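Local coordinates for protein walker-Type ATPase (Pyrococcus abyssi, PDB 2QEN) that is of unknown cellular function but binds ADP and magnesium in its P-loop domain and probably works as a Walker-type ATPase, at residues E25-N30 / G196-K201; R214-V219 / E248-G253; R289-G294 / S299-Y304. The protein carries 1 engineered substitution. All coordinates share one frame; numbering follows the deposited sequence.

Contact 1: E25-N30 / G196-K201; sequences EESLEN and GEVLVK
Ser-27, on the last turns of helix 18-30, meets Gly-196 and Val-198 on strand 196-199, and this one serine carries nearly the whole helix side of the contact. The helix segment runs almost exactly antiparallel to the strand (174°), with the two axes 8.2 Å apart at closest approach. The segment starts with Glu-25, which turns from the strand and forms a salt bridge with Arg-55. Two residues on, Ser-27 sets out toward the strand. Its OG lies anti to the backbone N (chi1 -174°), which swings the oxygen out from the helix onto the first strand residue, where Ser-27 OG comes within 3.3 Å of Gly-196 CA. The Ser-27 CB rests against one methyl of Val-198, CG2, at 3.9 Å. That methyl is the Val-198 branch beside its own backbone N. The serine hydroxyl is buried, and its hydrogen-bond partner is Thr-34 OG1 on strand 33-37, which fixes the rotation of the serine. The same strand pairs in parallel with 196-199: Gly-196 bonds through its backbone to Leu-33 and Leu-35, and Val-198 to Leu-35 and Leu-37. One residue further on, Leu-28 packs its side chain against Thr-34, while its carbonyl takes a hydrogen bond from Lys-166. Ser-27 and Leu-28 together tie this turn to strands 33-37 and 165-171. The strand atoms nearest the serine are Gly-196 CA and the Val-198 CG2 methyl, and the fit is tight: a beta carbon built on Gly-196 would fall 1.9 Å from Ser-27 OG, a clash. The chemistry therefore implies close steric matching, in which the glycine lets the serine oxygen lie close against its CA, while the hydroxyl bonds to Thr-34 on the adjacent strand.

Contact 2: R214-V219 / E248-G253; sequences RGFREV and EYLRNG
Two different first torsions bring Phe-216 and Tyr-249 together. The ring of Phe-216 stands beside its backbone N (chi1 -67°), and from a bond that does not itself aim at the other helix its far end swings across the gap. Tyr-249 sets out toward helix 205-217, and its CG lies anti to the backbone N (chi1 -160°), which offers the ring's face to the phenylalanine. The result is an edge-to-face pair, T-shaped: the edge of Phe-216 is turned to the face of Tyr-249, with centroids 5.2 Å apart and planes at 72°. The touching is done by the outer end of the phenylalanine, where Phe-216 CE1 lies 3.6 Å from Tyr-249 CD1. Phe-216 CZ stands 3.8 Å from Tyr-249 CB, which sits in the plane of the phenylalanine ring at its edge. Next to this pair Leu-250 reaches back with its CD2 methyl. It meets Val-219 tip to tip, Leu-250 CD2 to Val-219 CG2 being 3.6 Å, and the same methyl also lies 4.1 Å from Phe-216 CD1. One leucine branch is therefore shared between the aromatic ring and Val-219. The helix carrying Tyr-249 and Leu-250 ends just beyond them. Asn-252 ND2 donates to Glu-248 O at 2.8 Å, on a lone pair in the carbonyl plane, and Gly-253 turns the chain with positive phi. Gly-253 C lies over one face of the tyrosine ring, offset toward its rim. The tyrosine hydroxyl is hydrogen-bonded to Glu-227, so helix 225-235 has a hold on the far end of the ring. Phe-216 has a second edge-to-face partner, Phe-3, near the N-terminus, and Met-1 touches Val-219. The contact thus joins the C-terminal ends of helices 205-217 and 239-252, with Ala-258 of helix 255-280 packing on Tyr-249.

Contact 3: R289-G294 / S299-Y304; sequences RAIALG and SLIRDY
Ala-290 meets Tyr-304, Ala-290 CB lying 3.6 Å from Tyr-304 CD2. With CG anti to the backbone N (chi1 -180°), the ring extends to helix 282-292. At its far end Leu-293 crosses the tyrosine at about a right angle, with Leu-293 CD1 3.4 Å from Tyr-304 OH. Beside them, the buried Ile-291 and Ile-301 cross obliquely, the end of one long branch, Ile-301 CD1, 3.9 Å from Ile-291 CG1. Trading Tyr-304 for an alanine would probably open a gap beside Ala-290, take the ring away from Leu-293 CD1 and leave Tyr-295 without its stacking partner. Around this shell, Tyr-295 stacks on the Tyr-304 ring, and Tyr-337 of the hairpin touches both isoleucines. Helix 282-292 closes in a Schellman motif: Gly-294, with positive phi, returns its N to Ile-291 O at 2.9 Å, and Leu-293 lies in this closing turn. Leu-317 of helix 314-326 packs on Ile-301. Three helices, 282-292, 298-307 and 314-326, followed by the two-stranded hairpin 330-333/336-339, have the order of a winged helix-turn-helix domain, consistent with the MCM C-terminal family, and here its first two helices are packed together.

The three contacts follow one another along the chain and none touches another, their centres lying 33 to 38 Å apart. Contact 1 belongs to the P-loop domain: the side chain of Val-198 is about 8 Å from that of Lys-44, which binds ADP, and about 12 Å from the ADP itself. Contact 2, between helices 205-217 and 239-252, is at a similar remove from the nucleotide, the side chain of Leu-250 being about 13 Å from ADP. Strand 196-199 of contact 1 is followed directly by helix 205-217 of contact 2; the nearest atoms of contacts 1 and 2 are about 15 Å apart. Contact 3, in the putative winged helix-turn-helix region, lies away from the nucleotide site.

Contact 1: E25-N30 / G196-K201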
loop_
_atom_site.group_PDB
_atom_site.type_symbol
_atom_site.label_atom_id
_atom_site.label_comp_id
_atom_site.label_asym_id
_atom_site.label_seq_id
_atom_site.Cartn_x
_atom_site.Cartn_y
_atom_site.Cartn_z
ATOM N N GLU A 25 -14.246 -6.376 -6.253
ATOM C CA GLU A 25 -14.921 -7.095 -7.346
ATOM C C GLU A 25 -15.862 -6.183 -8.110
ATOM O O GLU A 25 -15.865 -6.193 -9.347
ATOM C CB GLU A 25 -15.739 -8.284 -6.820
ATOM C CG GLU A 25 -14.911 -9.501 -6.443
ATOM C CD GLU A 25 -15.745 -10.739 -6.129
ATOM O OE1 GLU A 25 -16.956 -10.775 -6.467
ATOM O OE2 GLU A 25 -15.177 -11.684 -5.536
ATOM N N GLU A 26 -16.662 -5.415 -7.367
ATOM C CA GLU A 26 -17.604 -4.456 -7.936
ATOM C C GLU A 26 -16.892 -3.388 -8.775
ATOM O O GLU A 26 -17.340 -3.048 -9.866
ATOM C CB GLU A 26 -18.468 -3.818 -6.838
ATOM C CG GLU A 26 -19.480 -4.780 -6.194
ATOM C CD GLU A 26 -20.320 -4.161 -5.051
ATOM O OE1 GLU A 26 -19.938 -3.099 -4.516
ATOM O OE2 GLU A 26 -21.370 -4.749 -4.689
ATOM N N SER A 27 -15.765 -2.888 -8.280
ATOM C CA SER A 27 -15.028 -1.863 -9.001
ATOM C C SER A 27 -14.468 -2.369 -10.333
ATOM O O SER A 27 -14.543 -1.676 -11.355
ATOM C CB SER A 27 -13.910 -1.281 -8.143
ATOM O OG SER A 27 -13.322 -0.193 -8.829
ATOM N N LEU A 28 -13.908 -3.577 -10.309
ATOM C CA LEU A 28 -13.454 -4.233 -11.537
ATOM C C LEU A 28 -14.582 -4.378 -12.560
ATOM O O LEU A 28 -14.382 -4.075 -13.741
ATOM C CB LEU A 28 -12.787 -5.571 -11.238
ATOM C CG LEU A 28 -11.266 -5.475 -11.098
ATOM C CD1 LEU A 28 -10.836 -4.903 -9.743
ATOM C CD2 LEU A 28 -10.623 -6.825 -11.341
ATOM N N GLU A 29 -15.769 -4.784 -12.095
ATOM C CA GLU A 29 -16.970 -4.869 -12.947
ATOM C C GLU A 29 -17.345 -3.547 -13.597
ATOM O O GLU A 29 -17.871 -3.532 -14.706
ATOM C CB GLU A 29 -18.181 -5.367 -12.156
ATOM C CG GLU A 29 -18.129 -6.837 -11.801
ATOM C CD GLU A 29 -19.131 -7.241 -10.733
ATOM O OE1 GLU A 29 -20.162 -6.540 -10.561
ATOM O OE2 GLU A 29 -18.881 -8.274 -10.064
ATOM N N ASN A 30 -17.081 -2.441 -12.906
ATOM C CA ASN A 30 -17.571 -1.133 -13.352
ATOM C C ASN A 30 -16.574 -0.259 -14.133
ATOM O O ASN A 30 -16.990 0.580 -14.923
ATOM C CB ASN A 30 -18.149 -0.361 -12.158
ATOM C CG ASN A 30 -19.440 -0.979 -11.622
ATOM O OD1 ASN A 30 -20.144 -1.691 -12.331
ATOM N ND2 ASN A 30 -19.749 -0.698 -10.364
ATOM N N GLY A 196 -12.266 3.415 -10.522
ATOM C CA GLY A 196 -12.926 3.047 -9.275
ATOM C C GLY A 196 -11.972 3.257 -8.107
ATOM O O GLY A 196 -10.752 3.327 -8.294
ATOM N N GLU A 197 -12.523 3.382 -6.908
ATOM C CA GLU A 197 -11.716 3.572 -5.709
ATOM C C GLU A 197 -12.232 2.667 -4.622
ATOM O O GLU A 197 -13.406 2.742 -4.235
ATOM C CB GLU A 197 -11.740 5.024 -5.217
ATOM C CG GLU A 197 -10.944 5.987 -6.094
ATOM C CD GLU A 197 -10.791 7.374 -5.493
ATOM O OE1 GLU A 197 -11.216 7.609 -4.335
ATOM O OE2 GLU A 197 -10.236 8.244 -6.193
ATOM N N VAL A 198 -11.339 1.806 -4.147
ATOM C CA VAL A 198 -11.618 0.935 -3.023
ATOM C C VAL A 198 -10.703 1.328 -1.855
ATOM O O VAL A 198 -9.465 1.300 -1.970
ATOM C CB VAL A 198 -11.503 -0.558 -3.437
ATOM C CG1 VAL A 198 -11.729 -1.480 -2.230
ATOM C CG2 VAL A 198 -12.514 -0.858 -4.559
ATOM N N LEU A 199 -11.341 1.732 -0.760
ATOM C CA LEU A 199 -10.704 2.254 0.433
ATOM C C LEU A 199 -10.583 1.172 1.498
ATOM O O LEU A 199 -11.589 0.557 1.873
ATOM C CB LEU A 199 -11.542 3.402 0.998
ATOM C CG LEU A 199 -11.495 4.832 0.425
ATOM C CD1 LEU A 199 -11.218 4.909 -1.054
ATOM C CD2 LEU A 199 -12.780 5.592 0.778
ATOM N N VAL A 200 -9.350 0.951 1.967
ATOM C CA VAL A 200 -9.062 0.001 3.045
ATOM C C VAL A 200 -8.660 0.776 4.302
ATOM O O VAL A 200 -7.599 1.402 4.354
ATOM C CB VAL A 200 -7.961 -1.047 2.662
ATOM C CG1 VAL A 200 -7.794 -2.074 3.768
ATOM C CG2 VAL A 200 -8.282 -1.744 1.340
ATOM N N LYS A 201 -9.526 0.700 5.311
ATOM C CA LYS A 201 -9.384 1.430 6.560
ATOM C C LYS A 201 -8.977 0.483 7.683
ATOM O O LYS A 201 -9.190 -0.728 7.562
ATOM C CB LYS A 201 -10.728 2.069 6.922
ATOM C CG LYS A 201 -11.382 2.896 5.814
ATOM C CD LYS A 201 -10.585 4.168 5.515
ATOM C CE LYS A 201 -11.466 5.242 4.879
ATOM N NZ LYS A 201 -10.638 6.369 4.353
#

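Contact 2: R214-V219 / E248-G253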
loop_
_atom_site.group_PDB
_atom_site.type_symbol
_atom_site.label_atom_id
_atom_site.label_comp_id
_atom_site.label_asym_id
_atom_site.label_seq_id
_atom_site.Cartn_x
_atom_site.Cartn_y
_atom_site.Cartn_z
ATOM N N ARG A 214 -9.239 -14.356 17.823
ATOM C CA ARG A 214 -9.048 -15.465 16.880
ATOM C C ARG A 214 -7.593 -15.958 16.884
ATOM O O ARG A 214 -7.346 -17.166 16.974
ATOM C CB ARG A 214 -9.495 -15.076 15.458
ATOM C CG ARG A 214 -9.528 -16.235 14.482
ATOM C CD ARG A 214 -10.048 -15.828 13.099
ATOM N NE ARG A 214 -11.486 -16.073 12.919
ATOM C CZ ARG A 214 -12.157 -15.818 11.794
ATOM N NH1 ARG A 214 -11.524 -15.307 10.742
ATOM N NH2 ARG A 214 -13.462 -16.075 11.710
ATOM N N GLY A 215 -6.642 -15.022 16.812
ATOM C CA GLY A 215 -5.213 -15.342 16.845
ATOM C C GLY A 215 -4.771 -16.215 18.015
ATOM O O GLY A 215 -3.978 -17.135 17.839
ATOM N N PHE A 216 -5.280 -15.922 19.209
ATOM C CA PHE A 216 -4.964 -16.690 20.414
ATOM C C PHE A 216 -5.747 -18.005 20.480
ATOM O O PHE A 216 -5.229 -19.022 20.945
ATOM C CB PHE A 216 -5.190 -15.842 21.667
ATOM C CG PHE A 216 -4.229 -14.685 21.798
ATOM C CD1 PHE A 216 -2.861 -14.911 21.964
ATOM C CD2 PHE A 216 -4.688 -13.365 21.758
ATOM C CE1 PHE A 216 -1.959 -13.840 22.076
ATOM C CE2 PHE A 216 -3.789 -12.292 21.869
ATOM C CZ PHE A 216 -2.427 -12.536 22.035
ATOM N N ARG A 217 -6.984 -17.979 19.989
ATOM C CA ARG A 217 -7.826 -19.168 19.893
ATOM C C ARG A 217 -7.159 -20.274 19.069
ATOM O O ARG A 217 -7.185 -21.448 19.463
ATOM C CB ARG A 217 -9.187 -18.800 19.293
ATOM C CG ARG A 217 -10.282 -19.809 19.568
ATOM C CD ARG A 217 -11.651 -19.324 19.082
ATOM N NE ARG A 217 -12.291 -18.399 20.028
ATOM C CZ ARG A 217 -12.500 -17.101 19.803
ATOM N NH1 ARG A 217 -12.132 -16.537 18.649
ATOM N NH2 ARG A 217 -13.098 -16.367 20.737
ATOM N N GLU A 218 -6.557 -19.891 17.939
ATOM C CA GLU A 218 -5.883 -20.824 17.021
ATOM C C GLU A 218 -4.761 -21.642 17.674
ATOM O O GLU A 218 -4.419 -22.712 17.182
ATOM C CB GLU A 218 -5.344 -20.088 15.776
ATOM C CG GLU A 218 -6.421 -19.547 14.832
ATOM C CD GLU A 218 -5.859 -18.726 13.669
ATOM O OE1 GLU A 218 -4.698 -18.262 13.752
ATOM O OE2 GLU A 218 -6.585 -18.540 12.664
ATOM N N VAL A 219 -4.188 -21.141 18.765
ATOM C CA VAL A 219 -3.171 -21.894 19.521
ATOM C C VAL A 219 -3.644 -22.279 20.927
ATOM O O VAL A 219 -2.824 -22.473 21.833
ATOM C CB VAL A 219 -1.808 -21.134 19.607
ATOM C CG1 VAL A 219 -1.155 -21.010 18.215
ATOM C CG2 VAL A 219 -1.984 -19.768 20.257
ATOM N N GLU A 248 4.578 -11.695 19.222
ATOM C CA GLU A 248 5.396 -11.404 20.423
ATOM C C GLU A 248 4.782 -11.956 21.703
ATOM O O GLU A 248 5.496 -12.402 22.588
ATOM C CB GLU A 248 5.674 -9.898 20.559
ATOM C CG GLU A 248 6.641 -9.322 19.513
ATOM C CD GLU A 248 7.958 -10.098 19.442
ATOM O OE1 GLU A 248 8.376 -10.658 20.476
ATOM O OE2 GLU A 248 8.578 -10.165 18.350
ATOM N N TYR A 249 3.453 -11.965 21.778
ATOM C CA TYR A 249 2.767 -12.537 22.925
ATOM C C TYR A 249 2.945 -14.045 23.005
ATOM O O TYR A 249 3.183 -14.562 24.088
ATOM C CB TYR A 249 1.272 -12.141 22.962
ATOM C CG TYR A 249 0.645 -12.282 24.346
ATOM C CD1 TYR A 249 0.333 -13.545 24.872
ATOM C CD2 TYR A 249 0.346 -11.165 25.115
ATOM C CE1 TYR A 249 -0.243 -13.686 26.151
ATOM C CE2 TYR A 249 -0.239 -11.293 26.380
ATOM C CZ TYR A 249 -0.530 -12.560 26.888
ATOM O OH TYR A 249 -1.094 -12.690 28.140
ATOM N N LEU A 250 2.848 -14.736 21.862
ATOM C CA LEU A 250 3.063 -16.190 21.790
ATOM C C LEU A 250 4.497 -16.578 22.180
ATOM O O LEU A 250 4.734 -17.627 22.778
ATOM C CB LEU A 250 2.782 -16.702 20.363
ATOM C CG LEU A 250 1.336 -16.701 19.842
ATOM C CD1 LEU A 250 1.216 -17.572 18.590
ATOM C CD2 LEU A 250 0.360 -17.171 20.892
ATOM N N ARG A 251 5.444 -15.719 21.828
ATOM C CA ARG A 251 6.840 -15.943 22.124
ATOM C C ARG A 251 7.231 -15.576 23.574
ATOM O O ARG A 251 8.164 -16.142 24.115
ATOM C CB ARG A 251 7.678 -15.167 21.107
ATOM C CG ARG A 251 7.617 -15.810 19.727
ATOM C CD ARG A 251 8.272 -14.967 18.664
ATOM N NE ARG A 251 8.374 -15.752 17.441
ATOM C CZ ARG A 251 9.034 -15.384 16.350
ATOM N NH1 ARG A 251 9.655 -14.224 16.302
ATOM N NH2 ARG A 251 9.072 -16.198 15.308
ATOM N N ASN A 252 6.504 -14.630 24.178
ATOM C CA ASN A 252 6.899 -14.040 25.455
ATOM C C ASN A 252 5.949 -14.279 26.623
ATOM O O ASN A 252 6.376 -14.206 27.772
ATOM C CB ASN A 252 7.135 -12.537 25.273
ATOM C CG ASN A 252 8.360 -12.258 24.451
ATOM O OD1 ASN A 252 9.468 -12.296 24.970
ATOM N ND2 ASN A 252 8.175 -12.023 23.140
ATOM N N GLY A 253 4.664 -14.517 26.325
ATOM C CA GLY A 253 3.692 -14.984 27.334
ATOM C C GLY A 253 3.214 -13.935 28.321
ATOM O O GLY A 253 2.603 -14.264 29.342
#

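Contact 3: R289-G294 / S299-Y304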
loop_
_atom_site.group_PDB
_atom_site.type_symbol
_atom_site.label_atom_id
_atom_site.label_comp_id
_atom_site.label_asym_id
_atom_site.label_seq_id
_atom_site.Cartn_x
_atom_site.Cartn_y
_atom_site.Cartn_z
ATOM N N ARG A 289 7.067 14.984 14.859
ATOM C CA ARG A 289 7.231 14.897 16.307
ATOM C C ARG A 289 6.355 15.907 17.064
ATOM O O ARG A 289 5.679 15.536 18.030
ATOM C CB ARG A 289 8.691 15.001 16.706
ATOM C CG ARG A 289 8.935 14.548 18.127
ATOM C CD ARG A 289 10.400 14.288 18.393
ATOM N NE ARG A 289 10.826 12.962 17.941
ATOM C CZ ARG A 289 11.694 12.742 16.956
ATOM N NH1 ARG A 289 12.231 13.760 16.297
ATOM N NH2 ARG A 289 12.025 11.499 16.634
ATOM N N ALA A 290 6.336 17.158 16.603
ATOM C CA ALA A 290 5.477 18.189 17.171
ATOM C C ALA A 290 4.004 17.744 17.270
ATOM O O ALA A 290 3.402 17.834 18.335
ATOM C CB ALA A 290 5.602 19.516 16.348
ATOM N N ILE A 291 3.439 17.285 16.153
ATOM C CA ILE A 291 2.058 16.775 16.085
ATOM C C ILE A 291 1.822 15.627 17.071
ATOM O O ILE A 291 0.867 15.668 17.846
ATOM C CB ILE A 291 1.663 16.366 14.632
ATOM C CG1 ILE A 291 1.702 17.600 13.718
ATOM C CG2 ILE A 291 0.262 15.662 14.580
ATOM C CD1 ILE A 291 1.578 17.312 12.231
ATOM N N ALA A 292 2.714 14.635 17.061
ATOM C CA ALA A 292 2.689 13.534 18.019
ATOM C C ALA A 292 2.673 13.985 19.481
ATOM O O ALA A 292 2.097 13.292 20.338
ATOM C CB ALA A 292 3.890 12.565 17.763
ATOM N N LEU A 293 3.321 15.117 19.776
ATOM C CA LEU A 293 3.359 15.663 21.143
ATOM C C LEU A 293 2.156 16.570 21.481
ATOM O O LEU A 293 2.118 17.162 22.553
ATOM C CB LEU A 293 4.681 16.421 21.413
ATOM C CG LEU A 293 6.024 15.670 21.371
ATOM C CD1 LEU A 293 7.163 16.675 21.344
ATOM C CD2 LEU A 293 6.197 14.759 22.562
ATOM N N GLY A 294 1.200 16.694 20.557
ATOM C CA GLY A 294 0.018 17.521 20.771
ATOM C C GLY A 294 0.068 18.938 20.232
ATOM O O GLY A 294 -0.847 19.718 20.462
ATOM N N SER A 299 -0.613 27.232 14.215
ATOM C CA SER A 299 0.175 28.131 15.080
ATOM C C SER A 299 0.897 27.372 16.184
ATOM O O SER A 299 1.974 27.782 16.606
ATOM C CB SER A 299 -0.702 29.224 15.700
ATOM O OG SER A 299 -1.702 28.636 16.510
ATOM N N LEU A 300 0.306 26.281 16.660
ATOM C CA LEU A 300 0.948 25.453 17.690
ATOM C C LEU A 300 2.261 24.863 17.164
ATOM O O LEU A 300 3.283 24.915 17.851
ATOM C CB LEU A 300 0.018 24.346 18.197
ATOM C CG LEU A 300 -1.212 24.737 19.031
ATOM C CD1 LEU A 300 -2.107 23.502 19.311
ATOM C CD2 LEU A 300 -0.866 25.466 20.345
ATOM N N ILE A 301 2.211 24.351 15.930
ATOM C CA ILE A 301 3.354 23.749 15.238
ATOM C C ILE A 301 4.432 24.786 14.970
ATOM O O ILE A 301 5.605 24.574 15.264
ATOM C CB ILE A 301 2.945 23.095 13.873
ATOM C CG1 ILE A 301 2.121 21.824 14.098
ATOM C CG2 ILE A 301 4.203 22.770 13.034
ATOM C CD1 ILE A 301 1.387 21.346 12.861
ATOM N N ARG A 302 4.003 25.914 14.423
ATOM C CA ARG A 302 4.877 26.984 14.020
ATOM C C ARG A 302 5.663 27.586 15.193
ATOM O O ARG A 302 6.892 27.759 15.094
ATOM C CB ARG A 302 4.018 28.041 13.335
ATOM C CG ARG A 302 4.731 29.163 12.624
ATOM C CD ARG A 302 3.694 30.254 12.301
ATOM N NE ARG A 302 3.248 30.919 13.529
ATOM C CZ ARG A 302 2.021 31.386 13.764
ATOM N NH1 ARG A 302 1.056 31.278 12.856
ATOM N NH2 ARG A 302 1.764 31.964 14.931
ATOM N N ASP A 303 4.969 27.913 16.289
ATOM C CA ASP A 303 5.633 28.453 17.482
ATOM C C ASP A 303 6.564 27.422 18.132
ATOM O O ASP A 303 7.628 27.772 18.618
ATOM C CB ASP A 303 4.621 28.907 18.540
ATOM C CG ASP A 303 3.737 30.082 18.085
ATOM O OD1 ASP A 303 4.035 30.764 17.056
ATOM O OD2 ASP A 303 2.729 30.311 18.797
ATOM N N TYR A 304 6.139 26.160 18.161
ATOM C CA TYR A 304 6.912 25.101 18.829
ATOM C C TYR A 304 8.285 24.964 18.182
ATOM O O TYR A 304 9.321 25.003 18.863
ATOM C CB TYR A 304 6.168 23.763 18.790
ATOM C CG TYR A 304 6.918 22.626 19.468
ATOM C CD1 TYR A 304 7.139 22.631 20.858
ATOM C CD2 TYR A 304 7.411 21.556 18.720
ATOM C CE1 TYR A 304 7.836 21.591 21.475
ATOM C CE2 TYR A 304 8.101 20.507 19.320
ATOM C CZ TYR A 304 8.295 20.521 20.695
ATOM O OH TYR A 304 8.985 19.492 21.287
#